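Local structure of SAG family member (Sag19) (Eimeria tenella, 6ZZB) at residues A[42-47]-A[103-108]; A[67-72]-A[184-189]; A[107-112]-A[198-203]; A[180-185]-A[212-217]. The protein is a surface antigen of unknown molecular function with a CAP-type fold, probably exposed at the parasite surface. All coordinates share one frame; numbering follows the deposited sequence.

In the fold
Contact 4 is the buried one. It sets helix 175-183 against the loop after strand 203-211, and apolar side chains do most of the work. Contact 2 lies beside it, shares Leu184 and Ser185, and mixes leucine packing with carbonyl contacts and water bridges. Lys189 ties the pair through a salt bridge to Asp212. Contacts 1 and 3 sit on the other side of the chain's centre and share Ser107 and Asn108. Both are partly buried. Contact 1 sets proline C-H groups against carbonyl oxygens, whereas contact 3 is fixed covalently by a disulfide. The centres of contacts 2 and 3 are about 34 Å apart.

Contact 1. Residues A[42-47]-A[103-108]; sequences TPPQAD and TLAGSN
Thr42 meets the 103-108 segment through its backbone, and its CB points away. Its carbonyl O takes the backbone N of Val109, next to Asn108. A secondary CA-H...O contact sets Thr42 O 3.5 Å from Asn108 CA, with 139° at the hydrogen. A water joins the same two residues: it accepts from Thr42 N at 2.9 Å and donates to Asn108 OD1 at 2.7 Å. In Asn108, CG lies anti to the backbone N (chi1 -173°), and the end of the side chain comes back toward Thr42. Its OD1 also accepts from Asp110 N. Pro43 comes next and has no N-H to give. It uses CA instead, 3.2 Å from Ser107 O, and its CB borders the same oxygen. Pro44 reaches deepest. Its CD sits 3.0 Å from Gly106 O, a tight approach, with CG beside that oxygen too. The same CG touches the helix end, 4.2 Å from Ala105 CB. Gly106 is the residue that leaves the helix, with a positive phi of 124°. Beyond Pro44 the chain moves off into strand 46-48. Gln45 N, just before the strand, bonds to Asp198 OD1; within it Ala46 packs on Pro98 and Val102. The contact thus lays the N-terminal lead-in of strand 46-48 over the C-terminal end of helix 97-105, whose Ala105 also touches Val205 of strand 203-211.

Contact 2. Residues A[67-72]-A[184-189]; sequences DLLGTL and LSEKSK
The carboxylate of Glu186 is the flat group that meets Leu68 and Leu69. Three neighbours lie on one and the same face of it: Leu69 CD2 over the carboxyl carbon, Leu68 O above OE2, and a water above OE1. The Leu68 O to Glu186 OE2 distance is only 2.7 Å. Both atoms are acceptors, so this closeness may raise the proton affinity of the carboxyl group. The water donates to Glu186 OE1 at 2.9 Å and accepts from Gly70 N, linking the two loops. Glu186 is bent at chi2 (-90°), which swings CD toward Leu68.

Leu69 carries most of the apolar contact. Its CD2 touches Glu186 CG at 3.7 Å and also borders Leu184 O. Its CD1 meets Leu184 CD2 at 3.9 Å, the two side chains crossing at about a right angle. Further on, Leu72 CD2 presses on Ser188 O at 3.1 Å, while Leu72 CA makes a CA-H...O contact with Lys189 O at 3.3 Å. A second water donates to both Thr71 O and Lys189 O.

Ser185 OG shapes the turn opposite by accepting from Lys187 N at 2.9 Å, an ST turn. The two loops lead into strands 73-74 and 190-196, which run parallel in the sheet. Helix 223-231 covers Leu69 and Leu184, and helix 50-61 covers Leu72 and Ser188.

Contact 3. Residues A[107-112]-A[198-203]; sequences SNVDTC and DCKAGH. With SO4 (sulfate ion), chain C.
Val109 lays its CG2 against Asp198, 3.1 Å from the backbone O and 3.6 Å from OD1, the two side chains crossing at about a right angle. OD1 itself accepts from Gln45 N. The centre of the contact is the disulfide Cys112-Cys199, which joins the loop after helix 97-105 to the loop that connects antiparallel strands 190-196 and 203-211. Its chi3 is -85°, close to the relaxed value for such a bond. One backbone bond runs beside it, from Lys200 N to Val109 O at 2.8 Å, nearly straight at 168°. The Lys200 chain then lies next to Asp110, both pointing the same way, with Lys200 CD 3.5 Å from Asp110 OD1. The charged ends do not meet, so any attraction acts at a distance. Asn108 organises the first loop. Its OD1 accepts from Asp110 N, above the carbonyl plane, in an Asx turn, and its backbone O takes both Thr111 N and Cys112 N. Ala201 CB packs on Asp110 O at 3.4 Å. The contact buries Ala201 N and His203 O without a polar partner. A sulfate, probably from the crystallisation liquor, sits at the ring edge of His203. A water lies 2.8 Å from Cys112 O and accepts from His203 N at 3.1 Å.

Contact 4. Residues A[180-185]-A[212-217]; sequences VAFLLS and DPLRKE
Leu214 and Phe182 carry the apolar part of this contact. The two side chains slide past each other in opposite directions. Leu214 covers one face of the Phe182 ring: CD1 stands 4.2 Å above the plane over the ring centre. Leu214 CB lies on that face too, toward CE1 and CZ, and makes a CH-pi contact 26° off the ring normal. Pro213 takes the ring edge, with CA near the ring plane and 4.3 Å from Phe182 CE1. Phe182 CE1 also approaches Leu214 N at 3.5 Å, so the backbone of the loop comes close to the ring. Beyond the ring, Leu214 CD1 fits close against the helix. It is 3.5 Å from Ala181 CB, tighter than usual for two carbons, and equally near the carbonyl of Ala181. The other methyl, Leu214 CD2, lies 3.8 Å from Ser185 OG.

The polar link is a water. It bridges Ser185 OG, the hydroxyl that holds the Lys187 turn, and Asp212 O, at 2.8 Å from each, and donates to the latter. A cis peptide bond precedes Asp212, where the chain leaves strand 203-211.

All five touching residues are buried, and Pro124 packs on both Phe182 and Pro213. The C-terminal end of helix 175-183 is seated against the loop that leaves strand 203-211, with Leu214 over the Phe182 ring. The contact lies within a fold consistent with the alpha-beta-alpha sandwich of CAP proteins.

Contact 1. Residues A[42-47]-A[103-108]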
loop_
_atom_site.group_PDB
_atom_site.type_symbol
_atom_site.label_atom_id
_atom_site.label_comp_id
_atom_site.label_asym_id
_atom_site.label_seq_id
_atom_site.Cartn_x
_atom_site.Cartn_y
_atom_site.Cartn_z
ATOM N N THR A 42 -20.920 2.037 -14.544
ATOM C CA THR A 42 -19.640 1.631 -15.163
ATOM C C THR A 42 -18.572 1.851 -14.102
ATOM O O THR A 42 -18.497 2.934 -13.544
ATOM C CB THR A 42 -19.327 2.474 -16.396
ATOM O OG1 THR A 42 -20.406 2.259 -17.308
ATOM C CG2 THR A 42 -18.003 2.107 -17.024
ATOM N N PRO A 43 -17.744 0.841 -13.755
ATOM C CA PRO A 43 -16.703 1.067 -12.752
ATOM C C PRO A 43 -15.551 1.854 -13.352
ATOM O O PRO A 43 -15.322 1.869 -14.570
ATOM C CB PRO A 43 -16.263 -0.358 -12.415
ATOM C CG PRO A 43 -16.393 -1.079 -13.723
ATOM C CD PRO A 43 -17.653 -0.497 -14.359
ATOM N N PRO A 44 -14.726 2.478 -12.494
ATOM C CA PRO A 44 -13.469 3.045 -12.939
ATOM C C PRO A 44 -12.572 1.907 -13.432
ATOM O O PRO A 44 -12.784 0.759 -13.088
ATOM C CB PRO A 44 -12.894 3.685 -11.688
ATOM C CG PRO A 44 -13.454 2.857 -10.567
ATOM C CD PRO A 44 -14.850 2.499 -11.031
ATOM N N GLN A 45 -11.622 2.291 -14.254
ATOM C CA GLN A 45 -10.597 1.375 -14.783
ATOM C C GLN A 45 -9.265 1.679 -14.120
ATOM O O GLN A 45 -9.026 2.819 -13.724
ATOM C CB GLN A 45 -10.493 1.538 -16.294
ATOM C CG GLN A 45 -11.712 1.003 -17.037
ATOM C CD GLN A 45 -11.395 0.794 -18.496
ATOM O OE1 GLN A 45 -10.846 1.670 -19.159
ATOM N NE2 GLN A 45 -11.680 -0.399 -18.987
ATOM N N ALA A 46 -8.433 0.667 -13.999
ATOM C CA ALA A 46 -7.100 0.821 -13.384
ATOM C C ALA A 46 -6.028 0.408 -14.388
ATOM O O ALA A 46 -6.261 -0.496 -15.166
ATOM C CB ALA A 46 -6.995 0.007 -12.118
ATOM N N ASP A 47 -4.884 1.054 -14.281
ATOM C CA ASP A 47 -3.643 0.763 -15.039
ATOM C C ASP A 47 -2.633 0.188 -14.060
ATOM O O ASP A 47 -2.574 0.621 -12.900
ATOM C CB ASP A 47 -3.048 2.011 -15.702
ATOM C CG ASP A 47 -3.640 2.305 -17.067
ATOM O OD1 ASP A 47 -4.626 1.622 -17.431
ATOM O OD2 ASP A 47 -3.104 3.201 -17.744
ATOM N N THR A 103 -11.852 -1.880 -6.716
ATOM C CA THR A 103 -12.712 -2.229 -5.569
ATOM C C THR A 103 -12.684 -1.113 -4.534
ATOM O O THR A 103 -13.730 -0.775 -3.932
ATOM C CB THR A 103 -12.305 -3.575 -4.943
ATOM O OG1 THR A 103 -12.470 -4.578 -5.952
ATOM C CG2 THR A 103 -13.104 -3.911 -3.702
ATOM N N LEU A 104 -11.515 -0.566 -4.229
ATOM C CA LEU A 104 -11.320 0.476 -3.209
ATOM C C LEU A 104 -11.879 1.825 -3.680
ATOM O O LEU A 104 -12.389 2.567 -2.816
ATOM C CB LEU A 104 -9.832 0.598 -2.875
ATOM C CG LEU A 104 -9.227 -0.615 -2.166
ATOM C CD1 LEU A 104 -7.733 -0.442 -2.031
ATOM C CD2 LEU A 104 -9.834 -0.838 -0.790
ATOM N N ALA A 105 -11.754 2.174 -4.954
ATOM C CA ALA A 105 -12.200 3.501 -5.454
ATOM C C ALA A 105 -13.724 3.570 -5.499
ATOM O O ALA A 105 -14.267 4.655 -5.174
ATOM C CB ALA A 105 -11.662 3.748 -6.831
ATOM N N GLY A 106 -14.374 2.465 -5.781
ATOM C CA GLY A 106 -15.832 2.376 -5.939
ATOM C C GLY A 106 -16.225 1.799 -7.265
ATOM O O GLY A 106 -15.414 1.757 -8.199
ATOM N N SER A 107 -17.492 1.411 -7.395
ATOM C CA SER A 107 -18.004 0.661 -8.569
ATOM C C SER A 107 -18.640 1.604 -9.596
ATOM O O SER A 107 -19.074 1.071 -10.632
ATOM C CB SER A 107 -18.967 -0.402 -8.139
ATOM O OG SER A 107 -18.281 -1.474 -7.512
ATOM N N ASN A 108 -18.629 2.902 -9.322
ATOM C CA ASN A 108 -19.191 3.911 -10.253
ATOM C C ASN A 108 -18.126 4.963 -10.526
ATOM O O ASN A 108 -17.854 5.794 -9.647
ATOM C CB ASN A 108 -20.483 4.495 -9.699
ATOM C CG ASN A 108 -21.192 5.405 -10.678
ATOM O OD1 ASN A 108 -20.683 5.634 -11.774
ATOM N ND2 ASN A 108 -22.347 5.914 -10.280
HETATM O O HOH W 1 -21.573 4.889 -14.235
#

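Contact 2. Residues A[67-72]-A[184-189]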
loop_
_atom_site.group_PDB
_atom_site.type_symbol
_atom_site.label_atom_id
_atom_site.label_comp_id
_atom_site.label_asym_id
_atom_site.label_seq_id
_atom_site.Cartn_x
_atom_site.Cartn_y
_atom_site.Cartn_z
ATOM N N ASP A 67 22.356 -1.487 4.376
ATOM C CA ASP A 67 22.057 -2.723 3.601
ATOM C C ASP A 67 21.072 -3.622 4.363
ATOM O O ASP A 67 21.189 -4.851 4.240
ATOM C CB ASP A 67 23.339 -3.505 3.301
ATOM N N LEU A 68 20.111 -3.044 5.087
ATOM C CA LEU A 68 19.216 -3.791 6.005
ATOM C C LEU A 68 17.992 -4.320 5.256
ATOM O O LEU A 68 17.365 -5.218 5.782
ATOM C CB LEU A 68 18.760 -2.887 7.150
ATOM C CG LEU A 68 19.872 -2.429 8.099
ATOM C CD1 LEU A 68 19.373 -1.292 8.975
ATOM C CD2 LEU A 68 20.394 -3.580 8.943
ATOM N N LEU A 69 17.648 -3.750 4.103
ATOM C CA LEU A 69 16.460 -4.208 3.329
ATOM C C LEU A 69 16.873 -4.606 1.916
ATOM O O LEU A 69 17.581 -3.837 1.281
ATOM C CB LEU A 69 15.393 -3.110 3.268
ATOM C CG LEU A 69 14.737 -2.772 4.605
ATOM C CD1 LEU A 69 13.814 -1.578 4.454
ATOM C CD2 LEU A 69 13.975 -3.951 5.151
ATOM N N GLY A 70 16.337 -5.734 1.467
ATOM C CA GLY A 70 16.433 -6.186 0.069
ATOM C C GLY A 70 15.649 -5.280 -0.855
ATOM O O GLY A 70 14.680 -4.638 -0.385
ATOM N N THR A 71 16.055 -5.187 -2.122
ATOM C CA THR A 71 15.250 -4.538 -3.185
ATOM C C THR A 71 14.070 -5.456 -3.510
ATOM O O THR A 71 14.113 -6.658 -3.278
ATOM C CB THR A 71 16.048 -4.237 -4.464
ATOM O OG1 THR A 71 16.526 -5.517 -4.870
ATOM C CG2 THR A 71 17.148 -3.212 -4.255
ATOM N N LEU A 72 13.010 -4.831 -3.994
ATOM C CA LEU A 72 11.829 -5.584 -4.451
ATOM C C LEU A 72 11.861 -5.725 -5.967
ATOM O O LEU A 72 12.318 -4.816 -6.660
ATOM C CB LEU A 72 10.567 -4.827 -4.050
ATOM C CG LEU A 72 10.444 -4.471 -2.568
ATOM C CD1 LEU A 72 9.080 -3.822 -2.335
ATOM C CD2 LEU A 72 10.583 -5.699 -1.712
ATOM N N LEU A 184 8.698 -0.755 3.995
ATOM C CA LEU A 184 9.975 -1.073 4.691
ATOM C C LEU A 184 9.937 -2.459 5.312
ATOM O O LEU A 184 10.809 -2.744 6.188
ATOM C CB LEU A 184 10.226 -0.011 5.761
ATOM C CG LEU A 184 10.424 1.393 5.226
ATOM C CD1 LEU A 184 10.805 2.315 6.372
ATOM C CD2 LEU A 184 11.482 1.471 4.148
ATOM N N SER A 185 9.015 -3.314 4.920
ATOM C CA SER A 185 8.882 -4.671 5.502
ATOM C C SER A 185 10.025 -5.572 4.993
ATOM O O SER A 185 10.264 -5.630 3.781
ATOM C CB SER A 185 7.557 -5.255 5.141
ATOM O OG SER A 185 7.475 -6.608 5.570
ATOM N N GLU A 186 10.699 -6.251 5.921
ATOM C CA GLU A 186 11.606 -7.384 5.610
ATOM C C GLU A 186 10.810 -8.535 4.994
ATOM O O GLU A 186 11.393 -9.294 4.264
ATOM C CB GLU A 186 12.321 -7.841 6.887
ATOM C CG GLU A 186 13.577 -7.055 7.177
ATOM C CD GLU A 186 14.834 -7.644 6.566
ATOM O OE1 GLU A 186 14.721 -8.557 5.705
ATOM O OE2 GLU A 186 15.928 -7.202 6.961
ATOM N N LYS A 187 9.502 -8.632 5.225
ATOM C CA LYS A 187 8.670 -9.684 4.566
ATOM C C LYS A 187 8.411 -9.316 3.095
ATOM O O LYS A 187 8.036 -10.227 2.355
ATOM C CB LYS A 187 7.302 -9.889 5.210
ATOM C CG LYS A 187 7.297 -10.438 6.622
ATOM C CD LYS A 187 5.909 -10.488 7.195
ATOM C CE LYS A 187 5.103 -11.571 6.530
ATOM N NZ LYS A 187 3.907 -11.945 7.311
ATOM N N SER A 188 8.542 -8.050 2.698
ATOM C CA SER A 188 8.297 -7.611 1.290
ATOM C C SER A 188 9.482 -8.084 0.419
ATOM O O SER A 188 10.641 -7.710 0.709
ATOM C CB SER A 188 8.060 -6.107 1.201
ATOM O OG SER A 188 6.868 -5.726 1.929
ATOM N N LYS A 189 9.230 -8.900 -0.616
ATOM C CA LYS A 189 10.216 -9.311 -1.654
ATOM C C LYS A 189 9.792 -8.851 -3.068
ATOM O O LYS A 189 10.631 -8.584 -3.951
ATOM C CB LYS A 189 10.371 -10.831 -1.621
ATOM C CG LYS A 189 10.781 -11.420 -0.269
ATOM C CD LYS A 189 10.312 -12.853 -0.073
ATOM C CE LYS A 189 10.249 -13.282 1.380
ATOM N NZ LYS A 189 8.999 -12.817 2.036
HETATM O O HOH W 2 14.723 -7.241 3.101
HETATM O O HOH W 3 13.187 -9.429 -4.681
#

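Contact 3. Residues A[107-112]-A[198-203]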
loop_
_atom_site.group_PDB
_atom_site.type_symbol
_atom_site.label_atom_id
_atom_site.label_comp_id
_atom_site.label_asym_id
_atom_site.label_seq_id
_atom_site.Cartn_x
_atom_site.Cartn_y
_atom_site.Cartn_z
ATOM N N SER A 107 -17.492 1.411 -7.395
ATOM C CA SER A 107 -18.004 0.661 -8.569
ATOM C C SER A 107 -18.640 1.604 -9.596
ATOM O O SER A 107 -19.074 1.071 -10.632
ATOM C CB SER A 107 -18.967 -0.402 -8.139
ATOM O OG SER A 107 -18.281 -1.474 -7.512
ATOM N N ASN A 108 -18.629 2.902 -9.322
ATOM C CA ASN A 108 -19.191 3.911 -10.253
ATOM C C ASN A 108 -18.126 4.963 -10.526
ATOM O O ASN A 108 -17.854 5.794 -9.647
ATOM C CB ASN A 108 -20.483 4.495 -9.699
ATOM C CG ASN A 108 -21.192 5.405 -10.678
ATOM O OD1 ASN A 108 -20.683 5.634 -11.774
ATOM N ND2 ASN A 108 -22.347 5.914 -10.280
ATOM N N VAL A 109 -17.640 4.926 -11.770
ATOM C CA VAL A 109 -16.649 5.927 -12.258
ATOM C C VAL A 109 -17.183 7.363 -12.084
ATOM O O VAL A 109 -16.386 8.289 -11.979
ATOM C CB VAL A 109 -16.259 5.583 -13.701
ATOM C CG1 VAL A 109 -17.380 5.915 -14.695
ATOM C CG2 VAL A 109 -14.975 6.261 -14.138
ATOM N N ASP A 110 -18.507 7.545 -12.021
ATOM C CA ASP A 110 -19.128 8.887 -11.862
ATOM C C ASP A 110 -18.915 9.439 -10.455
ATOM O O ASP A 110 -19.006 10.668 -10.267
ATOM C CB ASP A 110 -20.620 8.877 -12.226
ATOM C CG ASP A 110 -20.889 8.557 -13.685
ATOM O OD1 ASP A 110 -19.956 8.660 -14.502
ATOM O OD2 ASP A 110 -22.046 8.174 -14.002
ATOM N N THR A 111 -18.631 8.597 -9.449
ATOM C CA THR A 111 -18.531 9.063 -8.051
ATOM C C THR A 111 -17.180 8.714 -7.388
ATOM O O THR A 111 -16.697 9.513 -6.601
ATOM C CB THR A 111 -19.671 8.518 -7.179
ATOM O OG1 THR A 111 -19.519 7.102 -7.038
ATOM C CG2 THR A 111 -21.031 8.827 -7.772
ATOM N N CYS A 112 -16.642 7.525 -7.667
ATOM C CA CYS A 112 -15.496 6.943 -6.907
ATOM C C CYS A 112 -15.618 7.379 -5.450
ATOM O O CYS A 112 -14.686 7.891 -4.868
ATOM C CB CYS A 112 -14.151 7.329 -7.509
ATOM S SG CYS A 112 -13.927 6.564 -9.120
ATOM N N ASP A 198 -9.494 6.993 -14.151
ATOM C CA ASP A 198 -10.565 7.702 -14.897
ATOM C C ASP A 198 -11.734 8.079 -13.984
ATOM O O ASP A 198 -12.784 8.487 -14.525
ATOM C CB ASP A 198 -10.997 6.878 -16.101
ATOM C CG ASP A 198 -11.622 5.549 -15.762
ATOM O OD1 ASP A 198 -11.576 5.168 -14.556
ATOM O OD2 ASP A 198 -12.148 4.890 -16.682
ATOM N N CYS A 199 -11.605 8.028 -12.661
ATOM C CA CYS A 199 -12.664 8.579 -11.776
ATOM C C CYS A 199 -13.046 9.990 -12.248
ATOM O O CYS A 199 -12.163 10.835 -12.494
ATOM C CB CYS A 199 -12.196 8.646 -10.334
ATOM S SG CYS A 199 -12.016 6.998 -9.590
ATOM N N LYS A 200 -14.342 10.242 -12.337
ATOM C CA LYS A 200 -14.871 11.569 -12.779
ATOM C C LYS A 200 -15.184 12.473 -11.600
ATOM O O LYS A 200 -15.506 13.656 -11.821
ATOM C CB LYS A 200 -16.128 11.355 -13.612
ATOM C CG LYS A 200 -15.904 10.579 -14.880
ATOM C CD LYS A 200 -17.178 10.461 -15.678
ATOM C CE LYS A 200 -17.048 9.582 -16.891
ATOM N NZ LYS A 200 -16.059 10.143 -17.841
ATOM N N ALA A 201 -15.150 11.948 -10.384
ATOM C CA ALA A 201 -15.353 12.649 -9.114
ATOM C C ALA A 201 -14.657 11.813 -8.042
ATOM O O ALA A 201 -14.145 10.725 -8.400
ATOM C CB ALA A 201 -16.819 12.779 -8.813
ATOM N N GLY A 202 -14.669 12.283 -6.809
ATOM C CA GLY A 202 -14.041 11.546 -5.699
ATOM C C GLY A 202 -12.542 11.392 -5.892
ATOM O O GLY A 202 -11.865 12.247 -6.498
ATOM N N HIS A 203 -11.979 10.334 -5.299
ATOM C CA HIS A 203 -10.528 10.071 -5.339
ATOM C C HIS A 203 -10.290 8.790 -6.124
ATOM O O HIS A 203 -10.912 7.761 -5.847
ATOM C CB HIS A 203 -9.955 9.969 -3.926
ATOM C CG HIS A 203 -9.741 11.292 -3.257
ATOM N ND1 HIS A 203 -10.770 12.169 -2.987
ATOM C CD2 HIS A 203 -8.611 11.887 -2.858
ATOM C CE1 HIS A 203 -10.267 13.237 -2.403
ATOM N NE2 HIS A 203 -8.958 13.101 -2.310
HETATM S S SO4 C . -14.186 12.766 -1.809
HETATM O O1 SO4 C . -14.916 11.515 -1.773
HETATM O O2 SO4 C . -13.553 12.983 -0.527
HETATM O O3 SO4 C . -15.103 13.848 -2.089
HETATM O O4 SO4 C . -13.178 12.722 -2.843
HETATM O O HOH W 4 -13.596 9.408 -2.833
#

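Contact 4. Residues A[180-185]-A[212-217]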
loop_
_atom_site.group_PDB
_atom_site.type_symbol
_atom_site.label_atom_id
_atom_site.label_comp_id
_atom_site.label_asym_id
_atom_site.label_seq_id
_atom_site.Cartn_x
_atom_site.Cartn_y
_atom_site.Cartn_z
ATOM N N VAL A 180 4.074 2.831 5.287
ATOM C CA VAL A 180 5.524 2.734 5.548
ATOM C C VAL A 180 5.873 1.332 6.047
ATOM O O VAL A 180 6.945 0.832 5.675
ATOM C CB VAL A 180 5.946 3.804 6.571
ATOM C CG1 VAL A 180 7.323 3.541 7.140
ATOM C CG2 VAL A 180 5.839 5.150 5.928
ATOM N N ALA A 181 5.035 0.721 6.860
ATOM C CA ALA A 181 5.296 -0.659 7.327
ATOM C C ALA A 181 5.421 -1.595 6.130
ATOM O O ALA A 181 6.354 -2.380 6.103
ATOM C CB ALA A 181 4.231 -1.071 8.298
ATOM N N PHE A 182 4.557 -1.452 5.133
ATOM C CA PHE A 182 4.651 -2.339 3.945
ATOM C C PHE A 182 5.882 -1.972 3.135
ATOM O O PHE A 182 6.618 -2.862 2.691
ATOM C CB PHE A 182 3.404 -2.229 3.073
ATOM C CG PHE A 182 2.239 -2.991 3.599
ATOM C CD1 PHE A 182 2.071 -4.326 3.262
ATOM C CD2 PHE A 182 1.326 -2.400 4.451
ATOM C CE1 PHE A 182 0.991 -5.036 3.744
ATOM C CE2 PHE A 182 0.257 -3.124 4.953
ATOM C CZ PHE A 182 0.112 -4.459 4.627
ATOM N N LEU A 183 6.128 -0.695 2.928
ATOM C CA LEU A 183 7.262 -0.234 2.107
ATOM C C LEU A 183 8.575 -0.765 2.682
ATOM O O LEU A 183 9.488 -1.077 1.897
ATOM C CB LEU A 183 7.327 1.290 2.052
ATOM C CG LEU A 183 6.295 1.955 1.156
ATOM C CD1 LEU A 183 6.177 3.430 1.466
ATOM C CD2 LEU A 183 6.662 1.755 -0.307
ATOM N N LEU A 184 8.698 -0.755 3.995
ATOM C CA LEU A 184 9.975 -1.073 4.691
ATOM C C LEU A 184 9.937 -2.459 5.312
ATOM O O LEU A 184 10.809 -2.744 6.188
ATOM C CB LEU A 184 10.226 -0.011 5.761
ATOM C CG LEU A 184 10.424 1.393 5.226
ATOM C CD1 LEU A 184 10.805 2.315 6.372
ATOM C CD2 LEU A 184 11.482 1.471 4.148
ATOM N N SER A 185 9.015 -3.314 4.920
ATOM C CA SER A 185 8.882 -4.671 5.502
ATOM C C SER A 185 10.025 -5.572 4.993
ATOM O O SER A 185 10.264 -5.630 3.781
ATOM C CB SER A 185 7.557 -5.255 5.141
ATOM O OG SER A 185 7.475 -6.608 5.570
ATOM N N ASP A 212 5.717 -10.987 0.718
ATOM C CA ASP A 212 4.575 -11.456 1.473
ATOM C C ASP A 212 3.956 -10.296 2.231
ATOM O O ASP A 212 4.677 -9.396 2.636
ATOM C CB ASP A 212 5.021 -12.500 2.503
ATOM C CG ASP A 212 5.506 -13.771 1.845
ATOM O OD1 ASP A 212 4.812 -14.261 0.944
ATOM O OD2 ASP A 212 6.562 -14.262 2.285
ATOM N N PRO A 213 2.629 -10.257 2.402
ATOM C CA PRO A 213 1.989 -9.155 3.102
ATOM C C PRO A 213 2.248 -9.158 4.602
ATOM O O PRO A 213 2.240 -10.224 5.224
ATOM C CB PRO A 213 0.494 -9.366 2.829
ATOM C CG PRO A 213 0.363 -10.865 2.602
ATOM C CD PRO A 213 1.654 -11.235 1.896
ATOM N N LEU A 214 2.345 -7.974 5.186
ATOM C CA LEU A 214 2.202 -7.845 6.645
ATOM C C LEU A 214 0.816 -8.299 7.056
ATOM O O LEU A 214 -0.178 -7.961 6.389
ATOM C CB LEU A 214 2.392 -6.397 7.095
ATOM C CG LEU A 214 3.816 -5.914 7.097
ATOM C CD1 LEU A 214 3.809 -4.409 7.336
ATOM C CD2 LEU A 214 4.632 -6.645 8.159
ATOM N N ARG A 215 0.730 -8.999 8.180
ATOM C CA ARG A 215 -0.553 -9.453 8.748
ATOM C C ARG A 215 -0.624 -9.060 10.223
ATOM O O ARG A 215 0.418 -8.830 10.818
ATOM C CB ARG A 215 -0.687 -10.958 8.498
ATOM C CG ARG A 215 -0.672 -11.289 7.011
ATOM C CD ARG A 215 -0.929 -12.747 6.754
ATOM N NE ARG A 215 -2.269 -13.109 7.217
ATOM C CZ ARG A 215 -2.658 -14.339 7.516
ATOM N NH1 ARG A 215 -1.822 -15.359 7.394
ATOM N NH2 ARG A 215 -3.896 -14.545 7.924
ATOM N N LYS A 216 -1.829 -9.049 10.765
ATOM C CA LYS A 216 -2.078 -8.729 12.183
ATOM C C LYS A 216 -1.122 -9.565 13.027
ATOM O O LYS A 216 -0.983 -10.789 12.771
ATOM C CB LYS A 216 -3.544 -8.947 12.543
ATOM C CG LYS A 216 -3.989 -8.202 13.784
ATOM C CD LYS A 216 -5.335 -8.643 14.254
ATOM C CE LYS A 216 -5.711 -8.022 15.576
ATOM N NZ LYS A 216 -7.174 -8.104 15.767
ATOM N N GLU A 217 -0.471 -8.886 13.980
ATOM C CA GLU A 217 0.504 -9.418 14.980
ATOM C C GLU A 217 1.915 -9.630 14.413
ATOM O O GLU A 217 2.805 -9.834 15.232
ATOM C CB GLU A 217 -0.017 -10.658 15.716
ATOM C CG GLU A 217 -1.164 -10.340 16.651
ATOM C CD GLU A 217 -1.365 -11.329 17.785
ATOM O OE1 GLU A 217 -0.381 -11.636 18.489
ATOM O OE2 GLU A 217 -2.509 -11.780 17.972
HETATM O O HOH W 5 5.266 -6.954 3.893
#